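Local coordinates for precorrin-6A reductase (Rhodobacter capsulatus, PDB 4X7G), which catalyses the reduction of precorrin-6A with NADPH as hydride donor, a step in the biosynthesis of cobalamin (vitamin B12), at residues G55-L60 with A88-A93; R99-A104 with I220-V225; P114-A119 with K136-D141; D229-A232 with G236-G239. One frame throughout, in Å; residues are numbered along the deposited sequence.

Contact 1. Residues G55-L60 with A88-A93; sequences GLVDYL and AQTGVA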
loop_
_atom_site.group_PDB
_atom_site.type_symbol
_atom_site.label_atom_id
_atom_site.label_comp_id
_atom_site.label_asym_id
_atom_site.label_seq_id
_atom_site.Cartn_x
_atom_site.Cartn_y
_atom_site.Cartn_z
ATOM N N GLY A 55 -17.944 -4.770 -12.729
ATOM C CA GLY A 55 -17.518 -3.488 -13.218
ATOM C C GLY A 55 -16.109 -3.469 -13.827
ATOM O O GLY A 55 -15.893 -2.855 -14.860
ATOM N N LEU A 56 -15.207 -4.237 -13.186
ATOM C CA LEU A 56 -13.839 -4.288 -13.690
ATOM C C LEU A 56 -13.833 -5.138 -14.980
ATOM O O LEU A 56 -13.159 -4.847 -15.947
ATOM C CB LEU A 56 -12.932 -4.905 -12.643
ATOM C CG LEU A 56 -11.454 -5.096 -13.118
ATOM C CD1 LEU A 56 -10.866 -3.798 -13.633
ATOM C CD2 LEU A 56 -10.637 -5.630 -11.924
ATOM N N VAL A 57 -14.600 -6.229 -14.993
ATOM C CA VAL A 57 -14.779 -6.991 -16.250
ATOM C C VAL A 57 -15.213 -6.085 -17.416
ATOM O O VAL A 57 -14.631 -6.078 -18.514
ATOM C CB VAL A 57 -15.800 -8.133 -16.020
ATOM C CG1 VAL A 57 -16.302 -8.688 -17.366
ATOM C CG2 VAL A 57 -15.182 -9.219 -15.213
ATOM N N ASP A 58 -16.208 -5.278 -17.139
ATOM C CA ASP A 58 -16.744 -4.390 -18.115
ATOM C C ASP A 58 -15.671 -3.406 -18.593
ATOM O O ASP A 58 -15.521 -3.069 -19.767
ATOM C CB ASP A 58 -17.992 -3.587 -17.653
ATOM C CG ASP A 58 -18.566 -2.670 -18.747
ATOM O OD1 ASP A 58 -19.008 -3.233 -19.800
ATOM O OD2 ASP A 58 -18.562 -1.381 -18.578
ATOM N N TYR A 59 -14.937 -2.825 -17.655
ATOM C CA TYR A 59 -13.855 -1.878 -17.995
ATOM C C TYR A 59 -12.784 -2.541 -18.860
ATOM O O TYR A 59 -12.352 -1.968 -19.878
ATOM C CB TYR A 59 -13.231 -1.352 -16.686
ATOM C CG TYR A 59 -12.082 -0.477 -16.962
ATOM C CD1 TYR A 59 -12.271 0.830 -17.231
ATOM C CD2 TYR A 59 -10.796 -1.012 -16.979
ATOM C CE1 TYR A 59 -11.155 1.691 -17.472
ATOM C CE2 TYR A 59 -9.711 -0.215 -17.283
ATOM C CZ TYR A 59 -9.875 1.042 -17.481
ATOM O OH TYR A 59 -8.778 1.788 -17.764
ATOM N N LEU A 60 -12.328 -3.717 -18.434
ATOM C CA LEU A 60 -11.275 -4.358 -19.196
ATOM C C LEU A 60 -11.696 -4.580 -20.659
ATOM O O LEU A 60 -10.919 -4.470 -21.594
ATOM C CB LEU A 60 -10.909 -5.721 -18.567
ATOM C CG LEU A 60 -10.321 -5.659 -17.154
ATOM C CD1 LEU A 60 -10.169 -7.057 -16.560
ATOM C CD2 LEU A 60 -8.922 -4.974 -17.189
ATOM N N ALA A 88 -9.500 -13.458 -14.689
ATOM C CA ALA A 88 -9.813 -14.868 -15.060
ATOM C C ALA A 88 -11.032 -14.922 -15.960
ATOM O O ALA A 88 -10.978 -15.712 -16.986
ATOM C CB ALA A 88 -10.053 -15.697 -13.838
ATOM N N GLN A 89 -12.054 -14.141 -15.649
ATOM C CA GLN A 89 -13.313 -14.101 -16.459
ATOM C C GLN A 89 -13.091 -13.597 -17.873
ATOM O O GLN A 89 -13.736 -14.062 -18.848
ATOM C CB GLN A 89 -14.405 -13.229 -15.815
ATOM C CG GLN A 89 -15.794 -13.540 -16.350
ATOM C CD GLN A 89 -16.870 -12.640 -15.808
ATOM O OE1 GLN A 89 -16.903 -12.319 -14.633
ATOM N NE2 GLN A 89 -17.763 -12.222 -16.677
ATOM N N THR A 90 -12.190 -12.662 -18.059
ATOM C CA THR A 90 -11.950 -12.094 -19.346
ATOM C C THR A 90 -10.797 -12.703 -20.097
ATOM O O THR A 90 -10.566 -12.369 -21.268
ATOM C CB THR A 90 -11.722 -10.580 -19.226
ATOM O OG1 THR A 90 -10.598 -10.352 -18.320
ATOM C CG2 THR A 90 -12.905 -9.829 -18.664
ATOM N N GLY A 91 -9.968 -13.494 -19.480
ATOM C CA GLY A 91 -8.772 -14.014 -20.055
ATOM C C GLY A 91 -7.607 -13.009 -20.223
ATOM O O GLY A 91 -6.636 -13.254 -20.965
ATOM N N VAL A 92 -7.655 -11.905 -19.473
ATOM C CA VAL A 92 -6.581 -10.912 -19.460
ATOM C C VAL A 92 -5.506 -11.361 -18.520
ATOM O O VAL A 92 -5.753 -11.766 -17.360
ATOM C CB VAL A 92 -7.210 -9.568 -19.073
ATOM C CG1 VAL A 92 -6.152 -8.511 -18.767
ATOM C CG2 VAL A 92 -8.189 -9.058 -20.144
ATOM N N ALA A 93 -4.270 -11.273 -18.964
ATOM C CA ALA A 93 -3.133 -11.676 -18.187
ATOM C C ALA A 93 -2.896 -10.699 -17.003
ATOM O O ALA A 93 -3.116 -9.519 -17.148
ATOM C CB ALA A 93 -1.892 -11.632 -19.019
#
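Both methyl groups of V57 lie over one face of the Q89 side-chain amide. CG2 of V57 lies nearer the oxygen end, 3.6 Å from OE1 of Q89. CG1 of V57 lies toward the nitrogen end, 3.9 Å from NE2 of Q89. The two side chains cross at about a right angle. The Q89 chain is extended beyond CG, which stands opposite its own backbone N (chi1 -161°), and this carries the amide across the V57 methyls. Q89 was modelled in two conformers, so this contact is less certain than the rest.

Next to the amide the contact is mostly methyl against methyl. CG1 of V57 meets CG2 of T90 at 3.8 Å, and the two side chains slide past each other in opposite directions. The backbones come close here, with CA of V57 6.6 Å from CA of T90. L60 reaches the same threonine with CD1, a methyl beside a hydroxyl oxygen, 3.8 Å from OG1 of T90. That hydroxyl is engaged within its own helix: it is hydrogen-bonded to the carbonyl oxygen of A86. The side chains of V57 and L60 also rest on A86, one turn earlier.

Helix 77-90 stops just after T90. G91 takes a positive phi (73°), and the chain turns through V92 into strand 93-97. Helix 52-63, by contrast, runs on before its own chain enters strand 67-70. The pair is two neighbouring helices packed side by side on a parallel sheet, the layered arrangement of a Rossmann-fold domain.

Contact 2. Residues R99-A104 with I220-V225; sequences RAPWTA and IDRPAV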
loop_
_atom_site.group_PDB
_atom_site.type_symbol
_atom_site.label_atom_id
_atom_site.label_comp_id
_atom_site.label_asym_id
_atom_site.label_seq_id
_atom_site.Cartn_x
_atom_site.Cartn_y
_atom_site.Cartn_z
ATOM N N ARG A 99 6.291 -6.831 -3.367
ATOM C CA ARG A 99 7.649 -7.208 -2.924
ATOM C C ARG A 99 7.431 -8.201 -1.766
ATOM O O ARG A 99 6.312 -8.427 -1.298
ATOM C CB ARG A 99 8.460 -6.045 -2.469
ATOM C CG ARG A 99 8.639 -5.041 -3.570
ATOM C CD ARG A 99 8.789 -3.819 -2.885
ATOM N NE ARG A 99 10.115 -3.539 -2.599
ATOM C CZ ARG A 99 10.912 -2.940 -3.478
ATOM N NH1 ARG A 99 10.516 -2.778 -4.730
ATOM N NH2 ARG A 99 12.136 -2.592 -3.151
ATOM N N ALA A 100 8.488 -8.906 -1.425
ATOM C CA ALA A 100 8.434 -9.815 -0.300
ATOM C C ALA A 100 8.073 -9.027 0.962
ATOM O O ALA A 100 8.405 -7.830 1.087
ATOM C CB ALA A 100 9.776 -10.422 -0.105
ATOM N N PRO A 101 7.425 -9.658 1.906
ATOM C CA PRO A 101 7.246 -8.997 3.204
ATOM C C PRO A 101 8.590 -8.563 3.746
ATOM O O PRO A 101 9.598 -9.244 3.566
ATOM C CB PRO A 101 6.607 -10.115 4.036
ATOM C CG PRO A 101 5.954 -11.084 3.068
ATOM C CD PRO A 101 6.922 -11.069 1.873
ATOM N N TRP A 102 8.563 -7.501 4.540
ATOM C CA TRP A 102 9.745 -7.137 5.276
ATOM C C TRP A 102 10.088 -8.226 6.311
ATOM O O TRP A 102 9.180 -8.819 6.854
ATOM C CB TRP A 102 9.552 -5.812 6.017
ATOM C CG TRP A 102 9.354 -4.609 5.189
ATOM C CD1 TRP A 102 10.172 -4.144 4.134
ATOM C CD2 TRP A 102 8.320 -3.613 5.333
ATOM N NE1 TRP A 102 9.661 -3.029 3.646
ATOM C CE2 TRP A 102 8.562 -2.613 4.366
ATOM C CE3 TRP A 102 7.202 -3.443 6.185
ATOM C CZ2 TRP A 102 7.739 -1.520 4.246
ATOM C CZ3 TRP A 102 6.479 -2.343 6.079
ATOM C CH2 TRP A 102 6.727 -1.382 5.111
ATOM N N THR A 103 11.377 -8.455 6.540
ATOM C CA THR A 103 11.842 -9.453 7.494
ATOM C C THR A 103 12.836 -8.784 8.435
ATOM O O THR A 103 13.541 -7.859 8.103
ATOM C CB THR A 103 12.441 -10.718 6.794
ATOM O OG1 THR A 103 13.445 -10.285 5.930
ATOM C CG2 THR A 103 11.383 -11.445 6.049
ATOM N N ALA A 104 12.847 -9.327 9.610
ATOM C CA ALA A 104 13.615 -8.738 10.690
ATOM C C ALA A 104 15.093 -8.897 10.517
ATOM O O ALA A 104 15.522 -9.930 10.038
ATOM C CB ALA A 104 13.194 -9.341 12.026
ATOM N N ILE A 220 1.744 -6.232 11.471
ATOM C CA ILE A 220 0.558 -6.978 11.106
ATOM C C ILE A 220 0.886 -7.774 9.808
ATOM O O ILE A 220 1.345 -7.247 8.784
ATOM C CB ILE A 220 -0.601 -6.040 10.835
ATOM C CG1 ILE A 220 -0.905 -5.199 12.105
ATOM C CG2 ILE A 220 -1.839 -6.802 10.418
ATOM C CD1 ILE A 220 -1.568 -3.896 11.856
ATOM N N ASP A 221 0.634 -9.088 9.880
ATOM C CA ASP A 221 0.831 -9.940 8.722
ATOM C C ASP A 221 -0.177 -9.614 7.634
ATOM O O ASP A 221 -1.283 -9.182 7.828
ATOM C CB ASP A 221 0.687 -11.399 9.231
ATOM C CG ASP A 221 1.812 -11.802 10.215
ATOM O OD1 ASP A 221 2.926 -11.253 10.203
ATOM O OD2 ASP A 221 1.511 -12.769 10.882
ATOM N N ARG A 222 0.285 -9.901 6.363
ATOM C CA ARG A 222 -0.549 -9.636 5.227
ATOM C C ARG A 222 -1.843 -10.492 5.189
ATOM O O ARG A 222 -1.794 -11.632 5.666
ATOM C CB ARG A 222 0.223 -9.910 3.946
ATOM C CG ARG A 222 1.261 -8.849 3.643
ATOM C CD ARG A 222 2.119 -9.296 2.517
ATOM N NE ARG A 222 3.118 -8.289 2.154
ATOM C CZ ARG A 222 3.998 -8.434 1.174
ATOM N NH1 ARG A 222 4.012 -9.570 0.446
ATOM N NH2 ARG A 222 4.800 -7.479 0.859
ATOM N N PRO A 223 -2.916 -9.964 4.623
ATOM C CA PRO A 223 -4.193 -10.675 4.522
ATOM C C PRO A 223 -4.078 -11.683 3.344
ATOM O O PRO A 223 -3.280 -11.541 2.442
ATOM C CB PRO A 223 -5.193 -9.579 4.179
ATOM C CG PRO A 223 -4.376 -8.554 3.417
ATOM C CD PRO A 223 -3.032 -8.574 4.056
ATOM N N ALA A 224 -4.974 -12.668 3.378
ATOM C CA ALA A 224 -5.133 -13.660 2.299
ATOM C C ALA A 224 -5.610 -12.981 1.015
ATOM O O ALA A 224 -6.523 -12.138 1.045
ATOM C CB ALA A 224 -6.152 -14.721 2.715
ATOM N N VAL A 225 -5.017 -13.421 -0.093
ATOM C CA VAL A 225 -5.472 -13.056 -1.423
ATOM C C VAL A 225 -5.415 -14.295 -2.319
ATOM O O VAL A 225 -4.506 -15.054 -2.203
ATOM C CB VAL A 225 -4.556 -11.955 -2.034
ATOM C CG1 VAL A 225 -4.975 -11.551 -3.460
ATOM C CG2 VAL A 225 -4.516 -10.711 -1.097
#
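R222 points its guanidinium at the backbone of R99 and has the ring of P101 over one of its faces. The two segments are the links between the Rossmann-fold domains. The chain leaves the first sheet through 99-104 and returns to it through 220-225, the topology that goes with strand-swapping between these domains.

The R222 side chain is extended from CG to NE and spans the gap between the links. It approaches R99 end-on with NH1 and NH2, and both give hydrogen bonds to a single atom, R99 O. The carbonyl oxygen lies in the guanidinium plane. The NH2 bond is the shorter and straighter, 2.8 Å from R222 NH2 to R99 O with an angle of 158° at the hydrogen. The NH1 bond is more bent, at 137°.

P101 and R222 cross at about a right angle. The proline ring is displaced toward the rim of the guanidinium. Its CG and CD each lie 3.6 Å from R222 NH1.

Further bonds fix the arginine's rotation. R222 NE donates to N197 O, and NH2 also donates to A198 O. The group therefore ties both links to the loop after strand 192-196. At R99 O the two donors arrive differently: R222 NH1 comes in nearly along the C=O axis (162°), whereas R222 NH2 stands above the carbonyl plane.

Contact 3. Residues P114-A119 with K136-D141; sequences PDLAAA and KQHLRD. With 3Y8 (3-[(1R,2S,3S,7S,11S,16S,17R,18R,19R)-2,7,12,18-tetrakis(2-hydroxy-2-oxoethyl)-3,13-bis(3-hydroxy-3-oxopropyl)-1,2,5,7,11,17-hexamethyl-17-(3-oxidanyl-3-oxidanylidene-prop-1-enyl)-3,6,8,10,15,16,18,19,21,24-decahydrocorrin-8-yl]propanoic acid), chain C.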
loop_
_atom_site.group_PDB
_atom_site.type_symbol
_atom_site.label_atom_id
_atom_site.label_comp_id
_atom_site.label_asym_id
_atom_site.label_seq_id
_atom_site.Cartn_x
_atom_site.Cartn_y
_atom_site.Cartn_z
ATOM N N PRO A 114 -1.894 -11.169 13.486
ATOM C CA PRO A 114 -2.509 -11.542 12.203
ATOM C C PRO A 114 -3.300 -10.461 11.561
ATOM O O PRO A 114 -3.542 -10.584 10.309
ATOM C CB PRO A 114 -3.454 -12.708 12.612
ATOM C CG PRO A 114 -3.799 -12.433 14.053
ATOM C CD PRO A 114 -2.417 -12.018 14.593
ATOM N N ASP A 115 -3.754 -9.463 12.256
ATOM C CA ASP A 115 -4.677 -8.486 11.726
ATOM C C ASP A 115 -4.712 -7.304 12.637
ATOM O O ASP A 115 -4.018 -7.286 13.691
ATOM C CB ASP A 115 -6.082 -9.114 11.501
ATOM C CG ASP A 115 -6.640 -9.682 12.718
ATOM O OD1 ASP A 115 -6.472 -9.221 13.862
ATOM O OD2 ASP A 115 -7.341 -10.768 12.464
ATOM N N LEU A 116 -5.432 -6.266 12.243
ATOM C CA LEU A 116 -5.480 -5.085 12.990
ATOM C C LEU A 116 -6.029 -5.205 14.396
ATOM O O LEU A 116 -5.532 -4.644 15.362
ATOM C CB LEU A 116 -6.266 -4.062 12.183
ATOM C CG LEU A 116 -5.490 -3.404 11.024
ATOM C CD1 LEU A 116 -6.381 -2.940 9.850
ATOM C CD2 LEU A 116 -4.720 -2.267 11.618
ATOM N N ALA A 117 -7.121 -6.006 14.531
ATOM C CA ALA A 117 -7.694 -6.195 15.887
ATOM C C ALA A 117 -6.693 -6.847 16.873
ATOM O O ALA A 117 -6.611 -6.527 18.015
ATOM C CB ALA A 117 -9.007 -7.029 15.865
ATOM N N ALA A 118 -5.885 -7.735 16.356
ATOM C CA ALA A 118 -4.853 -8.351 17.187
ATOM C C ALA A 118 -3.739 -7.372 17.542
ATOM O O ALA A 118 -3.132 -7.424 18.604
ATOM C CB ALA A 118 -4.268 -9.567 16.529
ATOM N N ALA A 119 -3.467 -6.360 16.666
ATOM C CA ALA A 119 -2.532 -5.357 17.018
ATOM C C ALA A 119 -3.034 -4.488 18.163
ATOM O O ALA A 119 -2.316 -4.102 19.050
ATOM C CB ALA A 119 -2.224 -4.451 15.781
ATOM N N LYS A 136 -5.650 5.832 7.622
ATOM C CA LYS A 136 -6.899 6.294 8.096
ATOM C C LYS A 136 -8.002 5.247 8.262
ATOM O O LYS A 136 -8.891 5.430 9.090
ATOM C CB LYS A 136 -7.393 7.467 7.181
ATOM C CG LYS A 136 -8.098 7.085 5.957
ATOM C CD LYS A 136 -8.841 8.325 5.353
ATOM C CE LYS A 136 -9.425 7.924 3.978
ATOM N NZ LYS A 136 -8.558 7.431 2.871
ATOM N N GLN A 137 -8.047 4.259 7.418
ATOM C CA GLN A 137 -9.305 3.479 7.299
ATOM C C GLN A 137 -9.623 2.727 8.550
ATOM O O GLN A 137 -10.831 2.460 8.798
ATOM C CB GLN A 137 -9.260 2.554 6.089
ATOM C CG GLN A 137 -9.196 3.283 4.729
ATOM C CD GLN A 137 -9.102 2.331 3.553
ATOM O OE1 GLN A 137 -10.037 2.298 2.701
ATOM N NE2 GLN A 137 -8.086 1.496 3.514
ATOM N N HIS A 138 -8.616 2.271 9.304
ATOM C CA HIS A 138 -8.817 1.367 10.422
ATOM C C HIS A 138 -8.453 1.928 11.732
ATOM O O HIS A 138 -8.358 1.230 12.742
ATOM C CB HIS A 138 -8.237 -0.041 10.094
ATOM C CG HIS A 138 -8.937 -0.654 8.925
ATOM N ND1 HIS A 138 -8.362 -0.895 7.684
ATOM C CD2 HIS A 138 -10.255 -0.990 8.795
ATOM C CE1 HIS A 138 -9.297 -1.349 6.851
ATOM N NE2 HIS A 138 -10.440 -1.420 7.498
ATOM N N LEU A 139 -8.309 3.253 11.802
ATOM C CA LEU A 139 -8.033 3.908 13.128
ATOM C C LEU A 139 -9.032 3.676 14.103
ATOM O O LEU A 139 -8.736 3.578 15.350
ATOM C CB LEU A 139 -7.983 5.433 12.984
ATOM C CG LEU A 139 -6.828 5.848 12.157
ATOM C CD1 LEU A 139 -6.855 7.398 11.983
ATOM C CD2 LEU A 139 -5.496 5.322 12.671
ATOM N N ARG A 140 -10.292 3.530 13.718
ATOM C CA ARG A 140 -11.328 3.297 14.626
ATOM C C ARG A 140 -11.159 2.011 15.452
ATOM O O ARG A 140 -11.655 1.873 16.535
ATOM C CB ARG A 140 -12.758 3.069 13.959
ATOM C CG ARG A 140 -13.691 4.277 13.936
ATOM C CD ARG A 140 -14.758 4.044 12.875
ATOM N NE ARG A 140 -15.852 3.105 13.212
ATOM C CZ ARG A 140 -17.033 3.422 13.732
ATOM N NH1 ARG A 140 -17.286 4.690 14.083
ATOM N NH2 ARG A 140 -17.996 2.475 13.856
ATOM N N ASP A 141 -10.454 1.032 14.913
ATOM C CA ASP A 141 -10.236 -0.201 15.660
ATOM C C ASP A 141 -9.593 0.056 17.032
ATOM O O ASP A 141 -9.786 -0.584 18.034
ATOM C CB ASP A 141 -9.387 -1.191 14.885
ATOM C CG ASP A 141 -9.873 -1.531 13.535
ATOM O OD1 ASP A 141 -10.968 -1.149 13.151
ATOM O OD2 ASP A 141 -9.194 -2.211 12.773
HETATM C C48 3Y8 C . -4.496 7.063 -2.658
HETATM C C47 3Y8 C . -1.781 8.542 -3.491
HETATM C C43 3Y8 C . 4.207 7.290 -4.435
HETATM C C42 3Y8 C . 3.543 7.342 -2.995
HETATM C C41 3Y8 C . 3.023 5.930 -2.797
HETATM C C38 3Y8 C . 3.049 2.727 -0.544
HETATM C C37 3Y8 C . 3.918 3.904 -0.333
HETATM C C36 3Y8 C . 4.270 6.335 0.176
HETATM C C35 3Y8 C . 3.439 4.551 2.613
HETATM C C32 3Y8 C . 3.290 5.250 7.410
HETATM C C31 3Y8 C . 2.410 4.244 6.553
HETATM C C2 3Y8 C . -0.330 3.499 4.567
HETATM C C1 3Y8 C . -1.085 4.444 3.567
HETATM C C4 3Y8 C . 1.140 4.487 2.956
HETATM C C5 3Y8 C . 2.179 4.756 2.148
HETATM C C7 3Y8 C . 3.164 5.287 -0.170
HETATM C C8 3Y8 C . 2.448 5.742 -1.397
HETATM C C6 3Y8 C . 2.118 5.231 0.787
HETATM C C3 3Y8 C . 1.131 3.949 4.387
HETATM C C11 3Y8 C . -0.974 7.400 -1.280
HETATM C C12 3Y8 C . -2.022 7.699 -2.230
HETATM C C13 3Y8 C . -3.178 7.149 -1.882
HETATM C C14 3Y8 C . -2.977 6.489 -0.605
HETATM C C15 3Y8 C . -3.962 5.816 0.085
HETATM C C16 3Y8 C . -3.641 5.165 1.359
HETATM C C17 3Y8 C . -4.667 4.680 2.347
HETATM C C18 3Y8 C . -3.756 4.154 3.501
HETATM C C19 3Y8 C . -2.327 3.904 2.849
HETATM C C20 3Y8 C . -1.359 5.813 4.199
HETATM C C21 3Y8 C . -1.896 10.096 -3.181
HETATM C C24 3Y8 C . -0.289 8.655 -0.730
HETATM C C25 3Y8 C . -0.793 3.653 6.027
HETATM C C26 3Y8 C . -0.401 2.042 4.089
HETATM O O59 3Y8 C . -4.701 9.041 4.855
HETATM C C57 3Y8 C . -5.248 8.360 3.885
HETATM O O58 3Y8 C . -6.328 8.615 3.289
HETATM C C56 3Y8 C . -4.570 7.051 3.588
HETATM C C55 3Y8 C . -5.455 5.958 2.906
HETATM C C54 3Y8 C . -5.584 3.627 1.771
HETATM C C60 3Y8 C . -4.186 2.870 4.209
HETATM C C61 3Y8 C . -5.374 2.940 5.052
HETATM O O62 3Y8 C . -5.868 1.803 5.401
HETATM O O63 3Y8 C . -5.852 4.041 5.442
HETATM N N24 3Y8 C . -2.415 4.663 1.590
HETATM N N23 3Y8 C . -1.672 6.668 -0.257
HETATM C C49 3Y8 C . -4.563 5.726 -3.407
HETATM C C50 3Y8 C . -5.750 5.507 -4.285
HETATM O O51 3Y8 C . -6.678 6.348 -4.323
HETATM O O52 3Y8 C . -5.656 4.471 -5.039
HETATM O O23 3Y8 C . -0.983 10.800 -3.660
HETATM O O22 3Y8 C . -2.831 10.468 -2.515
HETATM C C10 3Y8 C . 0.041 6.423 -1.958
HETATM C C9 3Y8 C . 1.169 6.005 -1.079
HETATM N N22 3Y8 C . 0.973 5.735 0.282
HETATM O O44 3Y8 C . 5.361 6.840 -4.459
HETATM O O45 3Y8 C . 3.637 7.846 -5.279
HETATM O O39 3Y8 C . 3.559 1.831 -1.289
HETATM O O40 3Y8 C . 2.008 2.609 0.099
HETATM N N21 3Y8 C . -0.065 4.729 2.566
HETATM C C27 3Y8 C . 0.471 1.072 4.938
HETATM O O28 3Y8 C . -0.068 0.606 5.950
HETATM O O29 3Y8 C . 1.620 0.815 4.595
HETATM C C30 3Y8 C . 1.833 4.946 5.362
HETATM O O34 3Y8 C . 2.617 6.226 7.910
HETATM O O33 3Y8 C . 4.421 4.785 7.546
#
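L116 and H138 join the first turn of helix 116-122 to a type I beta turn, K136 to L139, that grips the bound corrinoid.

The contact between the segments is by packing. CD1 of L116 comes within 3.5 Å of H138 CB and approaches the imidazole obliquely, with the two side chains at about a right angle. CB of L116 lies 3.5 Å from D141 OD2.

A capping bond closes off the N-terminal end of the helix. D115 is the N-cap, and its OD1 accepts from A118 N at 3.0 Å.

Hydrogen bonds hold the ligand. The backbone N atoms of K136 and Q137 both donate to O63 of one acetate, while Q137 NE2 takes the other oxygen, O62, at 2.9 Å in a nearly straight bond (173°). Q137 NE2 also bonds to O1N of the NADP, so one amide touches both ligands. K136 holds a neighbouring propionate. Its chain is extended to CE and then bends at chi4 (-59°), which brings NZ to 2.6 Å from O58 of the corrinoid; NZ also bonds to R34 O.

Contact 4. Residues D229-A232 with G236-G239; sequences DICA and GVMG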
loop_
_atom_site.group_PDB
_atom_site.type_symbol
_atom_site.label_atom_id
_atom_site.label_comp_id
_atom_site.label_asym_id
_atom_site.label_seq_id
_atom_site.Cartn_x
_atom_site.Cartn_y
_atom_site.Cartn_z
ATOM N N ASP A 229 -0.124 -14.752 -10.516
ATOM C CA ASP A 229 1.241 -14.538 -10.725
ATOM C C ASP A 229 1.756 -13.365 -9.886
ATOM O O ASP A 229 1.073 -12.344 -9.858
ATOM C CB ASP A 229 1.560 -14.213 -12.212
ATOM C CG ASP A 229 1.476 -15.406 -13.178
ATOM O OD1 ASP A 229 1.154 -16.532 -12.754
ATOM O OD2 ASP A 229 1.691 -15.153 -14.372
ATOM N N ILE A 230 2.918 -13.536 -9.271
ATOM C CA ILE A 230 3.550 -12.454 -8.455
ATOM C C ILE A 230 4.826 -12.055 -9.122
ATOM O O ILE A 230 5.716 -12.904 -9.492
ATOM C CB ILE A 230 3.900 -12.978 -7.058
ATOM C CG1 ILE A 230 2.681 -13.534 -6.397
ATOM C CG2 ILE A 230 4.612 -11.892 -6.257
ATOM C CD1 ILE A 230 1.569 -12.672 -6.228
ATOM N N CYS A 231 5.014 -10.755 -9.355
ATOM C CA CYS A 231 6.169 -10.136 -9.934
ATOM C C CYS A 231 6.765 -9.375 -8.760
ATOM O O CYS A 231 6.208 -8.345 -8.317
ATOM C CB CYS A 231 5.767 -9.250 -11.120
ATOM S SG CYS A 231 5.108 -10.190 -12.538
ATOM N N ALA A 232 7.855 -9.814 -8.256
ATOM C CA ALA A 232 8.370 -9.304 -6.962
ATOM C C ALA A 232 9.235 -8.101 -7.071
ATOM O O ALA A 232 9.543 -7.484 -5.986
ATOM C CB ALA A 232 9.180 -10.412 -6.203
ATOM N N GLY A 236 11.255 -7.995 -12.629
ATOM C CA GLY A 236 10.302 -9.076 -12.781
ATOM C C GLY A 236 9.044 -8.697 -13.574
ATOM O O GLY A 236 8.597 -9.459 -14.382
ATOM N N VAL A 237 8.507 -7.518 -13.344
ATOM C CA VAL A 237 7.324 -7.083 -14.048
ATOM C C VAL A 237 7.683 -6.925 -15.507
ATOM O O VAL A 237 6.935 -7.339 -16.400
ATOM C CB VAL A 237 6.755 -5.756 -13.462
ATOM C CG1 VAL A 237 5.715 -5.211 -14.389
ATOM C CG2 VAL A 237 6.320 -5.915 -12.074
HETATM N N MSE A 238 8.828 -6.338 -15.823
HETATM C CA MSE A 238 9.135 -6.077 -17.176
HETATM C C MSE A 238 9.370 -7.404 -17.942
HETATM O O MSE A 238 8.959 -7.541 -19.063
HETATM C CB MSE A 238 10.360 -5.202 -17.304
HETATM C CG MSE A 238 10.054 -3.793 -16.665
HETATM SE SE MSE A 238 8.306 -2.857 -16.976
HETATM C CE MSE A 238 8.528 -2.762 -18.895
ATOM N N GLY A 239 10.012 -8.379 -17.283
ATOM C CA GLY A 239 10.175 -9.734 -17.916
ATOM C C GLY A 239 8.845 -10.405 -18.119
ATOM O O GLY A 239 8.619 -11.040 -19.159
#
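C231 and V237 meet where strand 229-231 turns back into helix 234-243, a strand-turn-helix unit at the edge of the first Rossmann-type sheet. The strand is outermost in that sheet. The chain reaches it only after passing through the second domain.

The first shell is small and mostly apolar. CB of C231 lies 3.5 Å from CG2 of V237 and 3.9 Å from V237 N. SG of C231 lies against the first turn of the helix, 4.0 Å from G236 O and 4.1 Å from V237 CA. V237 has CG1 anti to its backbone N (chi1 169°), which leaves CG2 beside that N to do the touching. At G236 there is only backbone facing the strand, and its CA is 5.1 Å from that of C231.

The next shell fixes both partners. C231 is disulfide-bonded to C95 on the adjacent strand 93-97, so the edge strand is held covalently as well as by the backbone hydrogen bonds of D229 and C231 with A96. V237 packs against L16 of helix 11-22 and against F97, which places the helix over the sheet.

Two hydrogen bonds lie further out. G236 N is hydrogen-bonded to T233 OG1, within the turn into the helix. D229 OD2 accepts from the indole NE1 of W240, one turn of helix beyond G236, and so links strand to helix.

Contact 4 is the buried one. Contact 1 is partly buried, and contacts 2 and 3 lie at the surface. Contacts 1 and 4 both belong to the first sheet and rely mainly on van der Waals contact, with a disulfide added at contact 4. Contact 2 spans the two domain links and works through charge-assisted hydrogen bonds to backbone. Contact 3 lies on the second sheet's side and turns K136 and Q137 to the ligand. Contact 3 is nested in the loop that contact 2 closes, and the two touch through I220, which packs on L116 and A119. R99 of contact 2 packs against A232 of contact 4. Contacts 3 and 4 lie on opposite sides of the chain's centre.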